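Long-range contact in carboxysome assembly protein CcmN (Synechococcus elongatus, PDB 7D6C), which is required for carboxysome formation, linking the RuBisCO-binding scaffold protein CcmM to the shell protein CcmK2: residues Ile54-Ile60 with Leu75-Ile81. Numbering follows the deposited sequence.
Sequences IGLGSVI and LAAGVLI
Two successive corners of the left-handed parallel beta-helix in the N-terminal, CcmM-binding part of CcmN stack coil on coil: Ile54-Ile60 and Leu75-Ile81 each leave one sheet, turn, and enter the next. Both corners are type II turns, Gly55 to Ser58 and Ala76 to Val79, with glycine at the left-handed position (Gly57 phi/psi 68/14, Gly78 62/21). Parallel bridges flank them: Ile54 with Leu75 (CA-CA 4.8 Å), then Val59 with Leu80 (4.9 Å) and Ile60 with Ile81 (4.8 Å). Four backbone hydrogen bonds join the coils: Gly55 N to Leu75 O (2.8 Å), Gly78 N to Leu56 O (2.6 Å), Val59 N to Val79 O (2.9 Å) and Ile81 N to Val59 O (3.0 Å). Gly55 O accepts Ser58 OG (2.9 Å; chi1 m) and, weakly, Ser58 N (3.2 Å); the same OG weakly accepts Val79 N (3.2 Å). Gly57 O and Gly78 O each accept a hydrogen bond from a basic side chain of the CcmM chain, while Gly57 O also meets Gly78 CA at 3.2 Å in a CA-H...O contact. Inside, Ile60 (m, m) brings CD1 to 3.8 Å from both Leu75 CD2 and Ile81 CD1; on the opposite face from Ile60 and Ile81, Val59 CB meets Leu80 CD1 at 3.8 Å. A ladder of main-chain bonds over an aliphatic core thus fixes the register, supplemented by Ser58 OG between its Gly78 N and Val59 N rungs.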
loop_
_atom_site.group_PDB
_atom_site.type_symbol
_atom_site.label_atom_id
_atom_site.label_comp_id
_atom_site.label_asym_id
_atom_site.label_seq_id
_atom_site.Cartn_x
_atom_site.Cartn_y
_atom_site.Cartn_z
ATOM N N ILE F 54 -2.820 13.344 0.586
ATOM C CA ILE F 54 -2.689 11.936 0.244
ATOM C C ILE F 54 -1.341 11.448 0.727
ATOM O O ILE F 54 -0.296 11.946 0.286
ATOM C CB ILE F 54 -2.834 11.698 -1.258
ATOM C CG1 ILE F 54 -4.132 12.377 -1.767
ATOM C CG2 ILE F 54 -2.695 10.178 -1.550
ATOM C CD1 ILE F 54 -4.256 12.420 -3.249
ATOM N N GLY F 55 -1.368 10.437 1.590
ATOM C CA GLY F 55 -0.163 9.955 2.224
ATOM C C GLY F 55 0.690 9.043 1.356
ATOM O O GLY F 55 0.252 8.448 0.366
ATOM N N LEU F 56 1.946 8.957 1.780
ATOM C CA LEU F 56 2.959 8.077 1.202
ATOM C C LEU F 56 2.386 6.751 0.709
ATOM O O LEU F 56 1.567 6.116 1.379
ATOM C CB LEU F 56 4.020 7.808 2.269
ATOM C CG LEU F 56 5.233 7.079 1.746
ATOM C CD1 LEU F 56 5.720 7.826 0.510
ATOM C CD2 LEU F 56 6.295 7.009 2.832
ATOM N N GLY F 57 2.839 6.325 -0.467
ATOM C CA GLY F 57 2.496 4.995 -0.943
ATOM C C GLY F 57 1.044 4.763 -1.311
ATOM O O GLY F 57 0.635 3.606 -1.459
ATOM N N SER F 58 0.241 5.817 -1.456
ATOM C CA SER F 58 -1.150 5.599 -1.821
ATOM C C SER F 58 -1.246 5.377 -3.319
ATOM O O SER F 58 -0.331 5.706 -4.076
ATOM C CB SER F 58 -2.022 6.775 -1.385
ATOM O OG SER F 58 -2.155 6.831 0.029
ATOM N N VAL F 59 -2.334 4.752 -3.744
ATOM C CA VAL F 59 -2.525 4.465 -5.161
ATOM C C VAL F 59 -3.989 4.687 -5.480
ATOM O O VAL F 59 -4.861 4.023 -4.907
ATOM C CB VAL F 59 -2.112 3.038 -5.549
ATOM C CG1 VAL F 59 -2.564 2.716 -6.993
ATOM C CG2 VAL F 59 -0.600 2.854 -5.384
ATOM N N ILE F 60 -4.263 5.628 -6.373
ATOM C CA ILE F 60 -5.616 5.916 -6.821
ATOM C C ILE F 60 -5.713 5.463 -8.265
ATOM O O ILE F 60 -5.001 5.989 -9.132
ATOM C CB ILE F 60 -5.957 7.409 -6.684
ATOM C CG1 ILE F 60 -5.488 7.941 -5.326
ATOM C CG2 ILE F 60 -7.434 7.612 -6.844
ATOM C CD1 ILE F 60 -6.301 7.447 -4.138
ATOM N N LEU F 75 -6.050 10.972 3.364
ATOM C CA LEU F 75 -5.703 9.579 3.141
ATOM C C LEU F 75 -4.369 9.320 3.818
ATOM O O LEU F 75 -3.366 9.953 3.469
ATOM C CB LEU F 75 -5.608 9.278 1.644
ATOM C CG LEU F 75 -6.838 8.898 0.819
ATOM C CD1 LEU F 75 -7.908 9.952 0.901
ATOM C CD2 LEU F 75 -6.389 8.754 -0.614
ATOM N N ALA F 76 -4.354 8.401 4.786
ATOM C CA ALA F 76 -3.091 7.983 5.378
ATOM C C ALA F 76 -2.274 7.229 4.341
ATOM O O ALA F 76 -2.720 6.987 3.218
ATOM C CB ALA F 76 -3.323 7.116 6.610
ATOM N N ALA F 77 -1.063 6.843 4.727
ATOM C CA ALA F 77 -0.168 6.164 3.800
ATOM C C ALA F 77 -0.792 4.880 3.256
ATOM O O ALA F 77 -1.578 4.207 3.932
ATOM C CB ALA F 77 1.156 5.839 4.494
ATOM N N GLY F 78 -0.447 4.553 2.010
ATOM C CA GLY F 78 -0.841 3.284 1.410
ATOM C C GLY F 78 -2.330 3.027 1.241
ATOM O O GLY F 78 -2.742 1.872 1.115
ATOM N N VAL F 79 -3.160 4.067 1.238
ATOM C CA VAL F 79 -4.558 3.883 0.876
ATOM C C VAL F 79 -4.655 3.512 -0.602
ATOM O O VAL F 79 -3.905 4.028 -1.448
ATOM C CB VAL F 79 -5.341 5.162 1.206
ATOM C CG1 VAL F 79 -6.805 5.060 0.739
ATOM C CG2 VAL F 79 -5.263 5.399 2.681
ATOM N N LEU F 80 -5.572 2.596 -0.921
ATOM C CA LEU F 80 -5.731 2.086 -2.278
ATOM C C LEU F 80 -7.181 2.236 -2.726
ATOM O O LEU F 80 -8.090 1.671 -2.106
ATOM C CB LEU F 80 -5.303 0.628 -2.348
ATOM C CG LEU F 80 -5.707 0.009 -3.663
ATOM C CD1 LEU F 80 -4.748 0.501 -4.708
ATOM C CD2 LEU F 80 -5.678 -1.491 -3.546
ATOM N N ILE F 81 -7.403 2.980 -3.805
ATOM C CA ILE F 81 -8.753 3.221 -4.313
ATOM C C ILE F 81 -8.807 2.807 -5.782
ATOM O O ILE F 81 -8.210 3.468 -6.645
ATOM C CB ILE F 81 -9.193 4.682 -4.134
ATOM C CG1 ILE F 81 -9.221 5.049 -2.645
ATOM C CG2 ILE F 81 -10.559 4.851 -4.654
ATOM C CD1 ILE F 81 -9.497 6.523 -2.361
#